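Local coordinates for protein HPT domain (Escherichia coli, PDB 2A0B) that carries phosphoryl groups in the ArcB/ArcA two-component phosphorelay, as the histidine-containing phosphotransfer (HPt) domain of the sensor kinase ArcB, at residues A[11-17]-A[71-77]; A[81-85]-A[97-101]; A[33-37]-A[112-116]; A[56-60]-A[88-94]; A[43-47]-A[62-66]. All blocks are in the same frame, centred on the assembly; numbering follows the deposited sequence.

Contact 1: A[11-17]-A[71-77]. With ZN (zinc ion), chain B.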
# COMPACT_ATOMS: atom_id res chain seq x y z
N LEU A 11 -1.59 -7.06 8.18
CA LEU A 11 -1.11 -5.98 7.38
C LEU A 11 0.01 -6.50 6.36
O LEU A 11 0.18 -5.73 5.47
CB LEU A 11 -0.49 -4.86 8.22
CG LEU A 11 -1.51 -4.19 9.25
CD1 LEU A 11 -0.75 -3.17 10.04
CD2 LEU A 11 -2.58 -3.52 8.38
N LEU A 12 0.58 -7.60 6.79
CA LEU A 12 1.73 -7.95 5.85
C LEU A 12 1.44 -9.25 5.17
O LEU A 12 0.71 -10.12 5.60
CB LEU A 12 2.96 -8.22 6.75
CG LEU A 12 3.35 -7.06 7.69
CD1 LEU A 12 4.55 -7.50 8.54
CD2 LEU A 12 3.54 -5.80 6.90
N ASP A 13 2.19 -9.49 4.04
CA ASP A 13 2.10 -10.80 3.42
C ASP A 13 3.25 -11.67 3.96
O ASP A 13 4.38 -11.60 3.38
CB ASP A 13 2.23 -10.65 1.91
CG ASP A 13 2.04 -11.96 1.15
OD1 ASP A 13 2.05 -13.05 1.69
OD2 ASP A 13 1.78 -11.74 -0.06
N ILE A 14 3.07 -12.32 5.07
CA ILE A 14 4.13 -13.06 5.77
C ILE A 14 4.70 -14.21 4.94
O ILE A 14 5.96 -14.22 4.86
CB ILE A 14 3.70 -13.55 7.16
CG1 ILE A 14 3.18 -12.32 7.91
CG2 ILE A 14 4.92 -14.16 7.87
CD1 ILE A 14 4.20 -11.25 8.14
N PRO A 15 3.93 -15.00 4.28
CA PRO A 15 4.50 -16.09 3.43
C PRO A 15 5.42 -15.47 2.37
O PRO A 15 6.53 -16.05 2.17
CB PRO A 15 3.30 -16.74 2.78
CG PRO A 15 2.25 -16.61 3.90
CD PRO A 15 2.46 -15.17 4.33
N MET A 16 5.06 -14.43 1.69
CA MET A 16 5.88 -13.82 0.64
C MET A 16 7.14 -13.27 1.28
O MET A 16 8.30 -13.43 0.81
CB MET A 16 5.14 -12.75 -0.17
CG MET A 16 6.04 -11.94 -1.12
SD MET A 16 6.78 -10.52 -0.30
CE MET A 16 7.12 -9.41 -1.65
N LEU A 17 7.04 -12.54 2.41
CA LEU A 17 8.20 -11.96 3.05
C LEU A 17 9.17 -13.04 3.54
O LEU A 17 10.39 -12.75 3.45
CB LEU A 17 7.74 -11.04 4.23
CG LEU A 17 7.10 -9.78 3.65
CD1 LEU A 17 6.30 -9.15 4.84
CD2 LEU A 17 8.07 -8.72 3.15
N GLY A 71 2.43 -4.05 -3.03
CA GLY A 71 2.50 -5.49 -3.18
C GLY A 71 4.00 -5.88 -3.38
O GLY A 71 4.34 -6.96 -2.87
N SER A 72 4.76 -5.00 -3.92
CA SER A 72 6.18 -5.33 -4.17
C SER A 72 6.96 -5.52 -2.89
O SER A 72 8.01 -6.18 -2.86
CB SER A 72 6.78 -4.29 -5.08
OG SER A 72 7.31 -3.15 -4.46
N VAL A 73 6.56 -4.80 -1.82
CA VAL A 73 7.21 -4.89 -0.53
C VAL A 73 6.39 -5.59 0.54
O VAL A 73 6.80 -5.60 1.72
CB VAL A 73 7.68 -3.50 -0.06
CG1 VAL A 73 8.77 -2.95 -0.97
CG2 VAL A 73 6.54 -2.47 0.04
N GLY A 74 5.32 -6.29 0.21
CA GLY A 74 4.58 -7.13 1.16
C GLY A 74 3.54 -6.34 2.05
O GLY A 74 3.23 -7.06 3.02
N LEU A 75 3.23 -5.22 1.53
CA LEU A 75 2.16 -4.47 2.39
C LEU A 75 0.78 -4.95 1.87
O LEU A 75 0.26 -4.15 1.08
CB LEU A 75 2.44 -2.99 2.28
CG LEU A 75 3.79 -2.51 2.95
CD1 LEU A 75 4.19 -1.14 2.53
CD2 LEU A 75 3.63 -2.64 4.46
N ARG A 76 0.36 -6.08 2.34
CA ARG A 76 -0.85 -6.75 1.83
C ARG A 76 -2.13 -5.89 2.05
O ARG A 76 -2.90 -5.77 1.12
CB ARG A 76 -0.97 -8.07 2.57
CG ARG A 76 -2.10 -9.01 2.24
CD ARG A 76 -2.54 -9.72 3.52
NE ARG A 76 -1.89 -10.90 3.99
CZ ARG A 76 -1.74 -12.14 3.52
NH1 ARG A 76 -2.18 -12.55 2.33
NH2 ARG A 76 -1.07 -13.06 4.22
N HIS A 77 -2.19 -5.24 3.23
CA HIS A 77 -3.48 -4.46 3.39
C HIS A 77 -3.50 -3.23 2.57
O HIS A 77 -4.56 -2.80 2.00
CB HIS A 77 -3.55 -4.14 4.90
CG HIS A 77 -4.71 -3.20 5.21
ND1 HIS A 77 -6.00 -3.62 4.95
CD2 HIS A 77 -4.70 -1.95 5.66
CE1 HIS A 77 -6.82 -2.61 5.30
NE2 HIS A 77 -6.05 -1.63 5.68
ZN ZN B . -6.65 0.14 6.60
O HOH W 1 0.29 -12.84 6.40
O HOH W 2 2.77 -9.23 -1.38

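Contact 2: A[81-85]-A[97-101]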
# COMPACT_ATOMS: atom_id res chain seq x y z
N LEU A 81 -6.27 -2.20 -0.29
CA LEU A 81 -6.95 -0.89 -0.48
C LEU A 81 -6.82 -0.31 -1.85
O LEU A 81 -7.60 0.33 -2.53
CB LEU A 81 -6.40 0.18 0.51
CG LEU A 81 -6.94 0.09 1.92
CD1 LEU A 81 -6.22 1.16 2.73
CD2 LEU A 81 -8.44 0.32 1.82
N GLY A 82 -5.56 -0.50 -2.45
CA GLY A 82 -5.33 0.04 -3.79
C GLY A 82 -6.14 -0.84 -4.77
O GLY A 82 -6.60 -0.17 -5.70
N GLN A 83 -6.32 -2.09 -4.54
CA GLN A 83 -7.17 -2.91 -5.41
C GLN A 83 -8.61 -2.37 -5.39
O GLN A 83 -9.20 -2.17 -6.46
CB GLN A 83 -7.11 -4.36 -4.98
CG GLN A 83 -8.16 -5.23 -5.66
CD GLN A 83 -7.89 -5.41 -7.13
OE1 GLN A 83 -6.82 -5.08 -7.63
NE2 GLN A 83 -8.87 -5.91 -7.88
N GLN A 84 -9.10 -2.07 -4.16
CA GLN A 84 -10.48 -1.51 -4.13
C GLN A 84 -10.56 -0.19 -4.82
O GLN A 84 -11.49 0.05 -5.63
CB GLN A 84 -10.90 -1.35 -2.64
CG GLN A 84 -11.10 -2.67 -1.95
CD GLN A 84 -11.08 -2.60 -0.43
OE1 GLN A 84 -11.05 -3.63 0.22
NE2 GLN A 84 -10.99 -1.45 0.21
N ILE A 85 -9.64 0.77 -4.65
CA ILE A 85 -9.59 2.05 -5.27
C ILE A 85 -9.58 1.98 -6.80
O ILE A 85 -10.19 2.74 -7.52
CB ILE A 85 -8.41 2.92 -4.76
CG1 ILE A 85 -8.73 3.23 -3.26
CG2 ILE A 85 -8.24 4.20 -5.50
CD1 ILE A 85 -7.56 3.76 -2.44
N VAL A 97 -15.07 5.21 -2.19
CA VAL A 97 -13.64 5.51 -2.59
C VAL A 97 -13.01 6.60 -1.82
O VAL A 97 -11.81 6.58 -1.45
CB VAL A 97 -13.64 5.68 -4.11
CG1 VAL A 97 -14.25 7.00 -4.56
CG2 VAL A 97 -12.16 5.56 -4.53
N GLY A 98 -13.75 7.68 -1.42
CA GLY A 98 -13.12 8.75 -0.61
C GLY A 98 -12.77 8.16 0.78
O GLY A 98 -11.75 8.66 1.30
N GLU A 99 -13.49 7.26 1.38
CA GLU A 99 -13.20 6.65 2.66
C GLU A 99 -11.90 5.79 2.50
O GLU A 99 -11.03 5.91 3.37
CB GLU A 99 -14.28 5.79 3.26
CG GLU A 99 -13.98 5.37 4.70
CD GLU A 99 -15.12 5.59 5.68
OE1 GLU A 99 -16.10 6.32 5.37
OE2 GLU A 99 -15.15 5.01 6.81
N TRP A 100 -11.85 5.04 1.39
CA TRP A 100 -10.59 4.22 1.27
C TRP A 100 -9.43 5.11 1.05
O TRP A 100 -8.34 4.72 1.60
CB TRP A 100 -10.83 3.34 0.03
CG TRP A 100 -11.86 2.28 0.19
CD1 TRP A 100 -12.31 1.66 1.30
CD2 TRP A 100 -12.66 1.75 -0.89
NE1 TRP A 100 -13.28 0.73 1.01
CE2 TRP A 100 -13.51 0.79 -0.35
CE3 TRP A 100 -12.64 2.00 -2.27
CZ2 TRP A 100 -14.41 0.04 -1.11
CZ3 TRP A 100 -13.57 1.27 -3.02
CH2 TRP A 100 -14.41 0.32 -2.45
N ILE A 101 -9.47 6.21 0.37
CA ILE A 101 -8.39 7.16 0.19
C ILE A 101 -7.97 7.68 1.54
O ILE A 101 -6.83 7.78 1.94
CB ILE A 101 -8.69 8.23 -0.84
CG1 ILE A 101 -8.82 7.53 -2.24
CG2 ILE A 101 -7.70 9.38 -0.74
CD1 ILE A 101 -9.30 8.55 -3.29

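Contact 3: A[33-37]-A[112-116]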
# COMPACT_ATOMS: atom_id res chain seq x y z
N LEU A 33 11.65 -0.73 0.76
CA LEU A 33 10.77 0.01 1.69
C LEU A 33 11.14 1.44 1.80
O LEU A 33 10.30 2.37 1.92
CB LEU A 33 10.80 -0.71 3.03
CG LEU A 33 9.73 -0.25 4.03
CD1 LEU A 33 8.33 -0.37 3.42
CD2 LEU A 33 9.82 -1.12 5.27
N ALA A 34 12.42 1.84 1.79
CA ALA A 34 12.86 3.21 1.86
C ALA A 34 12.40 3.99 0.66
O ALA A 34 12.00 5.16 0.72
CB ALA A 34 14.39 3.29 2.01
N VAL A 35 12.39 3.35 -0.55
CA VAL A 35 11.90 3.98 -1.72
C VAL A 35 10.33 4.17 -1.63
O VAL A 35 9.89 5.25 -1.97
CB VAL A 35 12.19 3.20 -3.03
CG1 VAL A 35 11.51 3.80 -4.24
CG2 VAL A 35 13.72 3.29 -3.18
N PHE A 36 9.71 3.17 -1.11
CA PHE A 36 8.20 3.26 -0.95
C PHE A 36 7.90 4.44 -0.03
O PHE A 36 6.98 5.22 -0.41
CB PHE A 36 7.70 1.96 -0.39
CG PHE A 36 6.19 1.90 -0.20
CD1 PHE A 36 5.39 1.56 -1.27
CD2 PHE A 36 5.67 2.14 1.05
CE1 PHE A 36 3.99 1.49 -1.05
CE2 PHE A 36 4.28 2.11 1.25
CZ PHE A 36 3.47 1.76 0.21
N GLU A 37 8.61 4.52 1.09
CA GLU A 37 8.30 5.68 1.98
C GLU A 37 8.50 7.02 1.37
O GLU A 37 7.85 8.04 1.67
CB GLU A 37 9.24 5.63 3.19
CG GLU A 37 9.03 4.56 4.22
CD GLU A 37 10.03 4.88 5.35
OE1 GLU A 37 9.75 5.78 6.13
OE2 GLU A 37 11.11 4.29 5.36
N VAL A 112 3.97 0.97 7.36
CA VAL A 112 5.48 0.83 7.08
C VAL A 112 6.22 0.56 8.36
O VAL A 112 7.12 -0.30 8.46
CB VAL A 112 5.94 2.11 6.43
CG1 VAL A 112 7.47 2.32 6.50
CG2 VAL A 112 5.42 2.26 4.99
N GLU A 113 5.80 1.23 9.51
CA GLU A 113 6.51 0.91 10.75
C GLU A 113 6.36 -0.49 11.22
O GLU A 113 7.20 -1.15 11.84
CB GLU A 113 5.93 1.86 11.88
CG GLU A 113 6.31 3.28 11.62
CD GLU A 113 5.59 4.32 12.48
OE1 GLU A 113 4.57 3.97 13.09
OE2 GLU A 113 6.05 5.46 12.49
N VAL A 114 5.21 -1.19 11.04
CA VAL A 114 4.93 -2.55 11.33
C VAL A 114 5.86 -3.48 10.44
O VAL A 114 6.35 -4.40 11.04
CB VAL A 114 3.45 -2.92 11.10
CG1 VAL A 114 3.20 -4.38 11.24
CG2 VAL A 114 2.65 -2.19 12.23
N LEU A 115 6.00 -3.12 9.20
CA LEU A 115 6.91 -4.00 8.36
C LEU A 115 8.34 -3.79 8.82
O LEU A 115 9.01 -4.84 8.97
CB LEU A 115 6.63 -3.60 6.92
CG LEU A 115 7.67 -4.27 5.92
CD1 LEU A 115 7.53 -5.72 6.07
CD2 LEU A 115 7.35 -3.68 4.55
N LYS A 116 8.74 -2.59 9.13
CA LYS A 116 10.15 -2.39 9.59
C LYS A 116 10.40 -3.23 10.81
O LYS A 116 11.43 -3.90 10.99
CB LYS A 116 10.47 -0.95 9.89
CG LYS A 116 10.70 -0.10 8.68
CD LYS A 116 10.89 1.36 8.97
CE LYS A 116 11.23 2.20 7.76
NZ LYS A 116 11.27 3.66 8.09

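Contact 4: A[56-60]-A[88-94]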
# COMPACT_ATOMS: atom_id res chain seq x y z
N LYS A 56 -12.20 10.22 -12.20
CA LYS A 56 -12.25 8.80 -11.99
C LYS A 56 -11.06 8.06 -12.61
O LYS A 56 -10.49 7.21 -11.92
CB LYS A 56 -13.57 8.20 -12.50
CG LYS A 56 -13.57 6.69 -12.39
CD LYS A 56 -14.68 6.07 -13.24
CE LYS A 56 -15.78 5.58 -12.32
NZ LYS A 56 -16.91 5.00 -13.12
N LYS A 57 -10.66 8.44 -13.82
CA LYS A 57 -9.51 7.77 -14.45
C LYS A 57 -8.24 8.03 -13.63
O LYS A 57 -7.41 7.13 -13.51
CB LYS A 57 -9.36 8.21 -15.90
CG LYS A 57 -7.99 8.00 -16.52
CD LYS A 57 -8.04 8.00 -18.05
CE LYS A 57 -6.64 8.29 -18.60
NZ LYS A 57 -5.95 7.06 -19.08
N GLY A 58 -8.08 9.24 -13.14
CA GLY A 58 -6.93 9.66 -12.34
C GLY A 58 -6.87 8.87 -11.04
O GLY A 58 -5.85 8.38 -10.58
N ILE A 59 -8.04 8.72 -10.35
CA ILE A 59 -8.09 7.94 -9.15
C ILE A 59 -7.78 6.48 -9.38
O ILE A 59 -7.00 5.89 -8.62
CB ILE A 59 -9.52 8.00 -8.48
CG1 ILE A 59 -9.83 9.45 -8.09
CG2 ILE A 59 -9.63 7.01 -7.33
CD1 ILE A 59 -11.34 9.53 -7.72
N VAL A 60 -8.32 5.85 -10.42
CA VAL A 60 -8.09 4.44 -10.68
C VAL A 60 -6.60 4.26 -11.07
O VAL A 60 -6.08 3.24 -10.64
CB VAL A 60 -9.03 4.00 -11.83
CG1 VAL A 60 -8.67 2.62 -12.37
CG2 VAL A 60 -10.48 3.99 -11.29
N PRO A 88 -13.71 0.39 -10.04
CA PRO A 88 -14.97 1.16 -10.15
C PRO A 88 -16.11 0.25 -10.54
O PRO A 88 -17.28 0.70 -10.44
CB PRO A 88 -14.73 2.27 -11.13
CG PRO A 88 -13.59 1.78 -11.97
CD PRO A 88 -12.77 0.90 -11.08
N ASP A 89 -15.92 -1.02 -10.84
CA ASP A 89 -16.95 -2.00 -11.08
C ASP A 89 -17.67 -2.41 -9.80
O ASP A 89 -18.74 -3.03 -9.83
CB ASP A 89 -16.34 -3.27 -11.72
CG ASP A 89 -15.15 -3.84 -10.94
OD1 ASP A 89 -14.10 -3.19 -10.95
OD2 ASP A 89 -15.23 -4.93 -10.38
N LEU A 90 -17.10 -2.13 -8.62
CA LEU A 90 -17.69 -2.55 -7.36
C LEU A 90 -18.91 -1.65 -7.07
O LEU A 90 -18.85 -0.48 -7.29
CB LEU A 90 -16.62 -2.29 -6.25
CG LEU A 90 -15.43 -3.25 -6.23
CD1 LEU A 90 -14.42 -2.79 -5.16
CD2 LEU A 90 -15.79 -4.68 -6.00
N PRO A 91 -19.97 -2.31 -6.66
CA PRO A 91 -21.19 -1.51 -6.31
C PRO A 91 -20.93 -0.41 -5.30
O PRO A 91 -21.55 0.67 -5.35
CB PRO A 91 -22.08 -2.57 -5.68
CG PRO A 91 -21.63 -3.89 -6.16
CD PRO A 91 -20.14 -3.73 -6.44
N ALA A 92 -20.06 -0.64 -4.31
CA ALA A 92 -19.77 0.36 -3.27
C ALA A 92 -18.74 1.40 -3.64
O ALA A 92 -18.36 2.30 -2.92
CB ALA A 92 -19.30 -0.39 -2.03
N TRP A 93 -18.11 1.34 -4.87
CA TRP A 93 -17.05 2.25 -5.20
C TRP A 93 -17.31 3.73 -5.06
O TRP A 93 -16.62 4.50 -4.44
CB TRP A 93 -16.48 1.94 -6.65
CG TRP A 93 -15.22 2.68 -6.99
CD1 TRP A 93 -13.93 2.16 -6.76
CD2 TRP A 93 -15.03 3.94 -7.57
NE1 TRP A 93 -13.04 3.08 -7.23
CE2 TRP A 93 -13.61 4.20 -7.73
CE3 TRP A 93 -15.88 4.96 -8.04
CZ2 TRP A 93 -13.15 5.37 -8.28
CZ3 TRP A 93 -15.38 6.12 -8.58
CH2 TRP A 93 -14.00 6.36 -8.70
N GLU A 94 -18.46 4.21 -5.63
CA GLU A 94 -18.74 5.63 -5.53
C GLU A 94 -18.98 6.04 -4.04
O GLU A 94 -18.52 7.15 -3.74
CB GLU A 94 -20.04 5.91 -6.33
CG GLU A 94 -19.81 5.98 -7.83
CD GLU A 94 -19.20 7.26 -8.36
OE1 GLU A 94 -19.17 8.30 -7.67
OE2 GLU A 94 -18.72 7.29 -9.52

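Contact 5: A[43-47]-A[62-66]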
# COMPACT_ATOMS: atom_id res chain seq x y z
N TYR A 43 2.10 10.04 -3.91
CA TYR A 43 1.08 9.18 -4.45
C TYR A 43 -0.28 9.53 -3.71
O TYR A 43 -1.26 9.59 -4.43
CB TYR A 43 1.36 7.68 -4.33
CG TYR A 43 2.59 7.18 -5.15
CD1 TYR A 43 3.16 7.98 -6.08
CD2 TYR A 43 3.00 5.90 -4.81
CE1 TYR A 43 4.27 7.46 -6.83
CE2 TYR A 43 4.11 5.34 -5.54
CZ TYR A 43 4.63 6.20 -6.46
OH TYR A 43 5.74 5.71 -7.25
N VAL A 44 -0.13 9.73 -2.42
CA VAL A 44 -1.44 10.00 -1.70
C VAL A 44 -1.91 11.39 -2.06
O VAL A 44 -3.13 11.56 -2.30
CB VAL A 44 -1.21 9.78 -0.22
CG1 VAL A 44 -2.42 10.37 0.58
CG2 VAL A 44 -1.07 8.33 0.20
N SER A 45 -1.03 12.38 -2.22
CA SER A 45 -1.44 13.70 -2.65
C SER A 45 -2.10 13.68 -4.01
O SER A 45 -3.07 14.40 -4.30
CB SER A 45 -0.28 14.70 -2.60
OG SER A 45 0.23 14.72 -1.27
N VAL A 46 -1.62 12.86 -4.96
CA VAL A 46 -2.24 12.75 -6.27
C VAL A 46 -3.62 12.09 -6.14
O VAL A 46 -4.55 12.55 -6.82
CB VAL A 46 -1.38 11.93 -7.27
CG1 VAL A 46 -2.12 11.59 -8.55
CG2 VAL A 46 -0.13 12.78 -7.57
N LEU A 47 -3.79 11.07 -5.32
CA LEU A 47 -5.08 10.47 -5.07
C LEU A 47 -6.08 11.57 -4.60
O LEU A 47 -7.17 11.60 -5.17
CB LEU A 47 -5.15 9.41 -3.96
CG LEU A 47 -4.84 7.98 -4.33
CD1 LEU A 47 -4.76 7.12 -3.08
CD2 LEU A 47 -5.89 7.44 -5.32
N GLU A 62 -3.94 5.98 -10.16
CA GLU A 62 -3.07 6.12 -8.99
C GLU A 62 -3.29 4.97 -8.06
O GLU A 62 -2.37 4.42 -7.38
CB GLU A 62 -3.26 7.51 -8.34
CG GLU A 62 -2.07 7.91 -7.49
CD GLU A 62 -0.82 8.23 -8.30
OE1 GLU A 62 -0.86 8.24 -9.54
OE2 GLU A 62 0.22 8.47 -7.66
N GLY A 63 -4.55 4.49 -7.88
CA GLY A 63 -4.81 3.31 -7.09
C GLY A 63 -3.95 2.08 -7.59
O GLY A 63 -3.45 1.35 -6.80
N HIS A 64 -3.97 1.91 -8.91
CA HIS A 64 -3.21 0.79 -9.51
C HIS A 64 -1.71 0.96 -9.24
O HIS A 64 -1.09 -0.10 -8.96
CB HIS A 64 -3.47 0.92 -11.02
CG HIS A 64 -2.80 -0.21 -11.80
ND1 HIS A 64 -3.16 -1.51 -11.71
CD2 HIS A 64 -1.74 -0.10 -12.65
CE1 HIS A 64 -2.36 -2.25 -12.53
NE2 HIS A 64 -1.54 -1.39 -13.08
N LYS A 65 -1.22 2.16 -9.33
CA LYS A 65 0.22 2.38 -9.05
C LYS A 65 0.56 2.01 -7.62
O LYS A 65 1.51 1.27 -7.32
CB LYS A 65 0.56 3.81 -9.38
CG LYS A 65 2.03 4.21 -9.54
CD LYS A 65 2.15 5.73 -9.66
CE LYS A 65 1.43 6.22 -10.90
NZ LYS A 65 1.44 7.71 -11.02
N ILE A 66 -0.31 2.48 -6.67
CA ILE A 66 -0.01 2.10 -5.28
C ILE A 66 -0.16 0.67 -5.03
O ILE A 66 0.57 0.05 -4.21
CB ILE A 66 -1.00 2.96 -4.38
CG1 ILE A 66 -0.59 4.41 -4.44
CG2 ILE A 66 -0.94 2.44 -2.96
CD1 ILE A 66 -1.73 5.36 -3.97

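Contact 1: A[11-17]-A[71-77]
D13 N donates to G74 O at 2.8 Å, joining the start of helix 14-23 to the Schellman motif that ends helix 56-72. G74, the C-prime residue, takes a positive phi of 83°, and a beta carbon there would run into L17 CD2. This is the tight part. L12 CA adds a CA-H...O contact to the same G74 O, L12 CD2 lies beside L75 CD2, and L17 CD2 rests 3.7 Å from V73 O, a buried carbonyl oxygen that finds no polar partner. Just before L12, L11 O accepts a weak but straight bond from H77 N.

The solvent side is looser. R76 is bent at chi2 and chi3, which lays its guanidinium over D13 CA. Its NE reaches L12 O at 3.2 Å, approaching from above the carbonyl plane at a bent N-H...O angle of 136°. A water joins R76 NH2, L12 O and I14 N. D13 OD1 lies 4.0 Å from R76 NH2 but well out of the guanidinium plane, an attraction of charges alone; it also caps M16 N weakly, while D13 OD2 is bridged by a second water to G71 O. At the far end L11 CD2 packs on H77 CB, and H77 NE2 binds the zinc ion at 2.1 Å alongside E103 and E107.

Contact 2: A[81-85]-A[97-101]
The backbone bond from I85 N to L81 O, 3.0 Å long, fixes the last turn of helix 76-85, from which L81, Q84 and I85 face W100 across one antiparallel pair of the HPt four-helix bundle. Over these short segments the axes run 9.8 Å apart at 153°, and no hydrogen bond crosses between them.

Q84 covers one face of the indole. Its CB stands 3.7 Å from the centroid of the six-membered ring, only 8° off the normal, in a CH-pi contact. Because the chain is extended beyond CG (chi2 162°), it runs on across the ring and brings NE2 over the pyrrole half. NE2 lies 3.3 Å from W100 NE1, but both are donors and form no bond. The amide plane is turned about halfway between parallel and perpendicular to the ring, and Q84 OE1 is held weakly by Q80. The opposite face of the indole lies against V97 N, near the rim.

On the core side I85 runs by W100 in the reverse direction, CG1 3.9 Å from W100 CB, while the I85 and I101 side chains cross at about a right angle, with I85 CD1 4.0 Å from I101 CG1. I85 also leans on L47 of helix 26-52 and I59 of helix 56-72. With an alanine at W100, the Q84 side chain would probably lose the flat surface it lies on, and a gap would open beside L81. L81, which also touches the zinc ligands E103 and E107, sets its CD2 4.1 Å from W100 CD1.

Contact 3: A[33-37]-A[112-116]
Helices 26-52 and 93-122, antiparallel neighbours of the HPt four-helix bundle, meet here through L33, F36 and E37 on one side and V112, L115 and K116 on the other. The segment axes lie 11.5 Å apart at 169°, and side chains fill the separation. L33 and L115 overlap flank to flank, pointing opposite ways, both methyls of L33 touching L115 CD2, with the CD2–CD2 distance 3.6 Å. V112 divides its two branches: with CG1 anti to the backbone N (chi1 162°), that methyl packs 3.6 Å from E37 CG, while CG2 comes up to the edge of the F36 ring, near its plane, 3.9 Å from CE2. F36 continues inward to A69 and A70 of helix 56-72 and to L75.

Toward solvent the contact turns polar. K116 passes L33 CD2 with its CG and extends fully, bringing NZ 2.8 Å from E37 OE2 in a salt bridge. The ammonium meets the oxygen from above the carboxylate plane, 49° out of it. The chemistry is thus graded from leucine, valine and phenylalanine inside to one charge pair at the rim, whose aliphatic stems help to cover the apolar seam.

Contact 4: A[56-60]-A[88-94]
The first turn of helix 56-72 faces the connection that leads into helix 93-122, coming no nearer at the CA atoms than 7.6 Å between V60 and P88; a type I beta turn from L90 to W93, closed by W93 N to L90 O, then starts the last helix. At this backbone separation the side chains do the joining.

W93 is the chief of them. With chi1 near trans (-170°), the indole swings toward helix 56-72, benzo end leading. There K56 CG meets CH2 at 3.7 Å and I59 CG2 meets CZ2 at 4.0 Å, both obliquely. P88, from its own segment, lays CB over the centre of one face of the indole. The same CB touches K56 CE at 3.7 Å, so the lysine stem, bent at chi3, runs past both proline and tryptophan. Next to it V60 crosses the proline ring at about a right angle, CG2 3.9 Å from P88 CD. K56 NZ and E94 OE2 stand 4.6 Å apart, charges near each other but not paired.

W93 NE1 donates to I85 O at the end of helix 76-85. A leucine in place of W93 would probably leave I85 O without that donor and K56 and I59 without the ring they pack on. The contact is plain packing at one end of the HPt four-helix bundle, where an interhelix connection and the start of the last helix cover the first turn of helix 56-72, with the side chain of V60 about 6 Å from that of H64, the phosphorylation site.

Contact 5: A[43-47]-A[62-66]
Y43, V46 and L47 pack against E62, G63, K65 and I66 where helices 26-52 and 56-72, antiparallel neighbours in the HPt four-helix bundle, run 10.0 Å apart at 158° between segment axes.

The apolar contacts lie on the inner side. L47 and I66 reach toward each other tip to tip, with CD1 of both 3.6 Å apart. I66 also lies alongside Y43, its CG1 3.8 Å from Y43 CB, and L47 CD2 comes within 4.1 Å of G63 N.

The E62 side chain is largely enclosed, its CD and OE2 lying against carbon atoms of V46 and Y43. A bend at chi2 (70°) folds it back so that V46 CG1 packs on CD at 3.6 Å, while OE2 lies 3.4 Å from Y43 CD1. Carboxylate and phenol planes are turned nearly perpendicular, and no hydrogen bond links the two helices here.

Contacts of K65 hold for one of its two modelled conformers and are doubtful to that extent. In it NZ forms a salt bridge within the helix to E62 OE1, 2.8 Å, on the syn side of the carboxylate, and would probably help to balance the negative charge of E62. On the way CD passes over one face of the Y43 ring, 22° off its normal, as a CH-pi contact.

H64, the phosphorylation site, projects from the same turn and takes no part in this packing; its ND1 is hydrogen-bonded to OE1 of Q86.

From the N terminus, segment 11-17 opens contact 1, which closes at 71-77 and ties the N-terminal helices to the turn joining helices 56-72 and 76-85. Contact 3 opens within that span and closes last, at 112-116, so the two cross; they also touch through L12, L17, L75, F36 and L115. Contact 5, pairing helices 26-52 and 56-72, lies wholly within both spans. Contact 4 starts at 56-60, crossing contacts 1 and 5, and ends at 88-94. Contact 2 opens at 81-85 after contact 1 has closed, crosses contact 4 and, like it, falls within contact 3. I85, L47 and I59 join contacts 2, 4 and 5 into one end of the bundle.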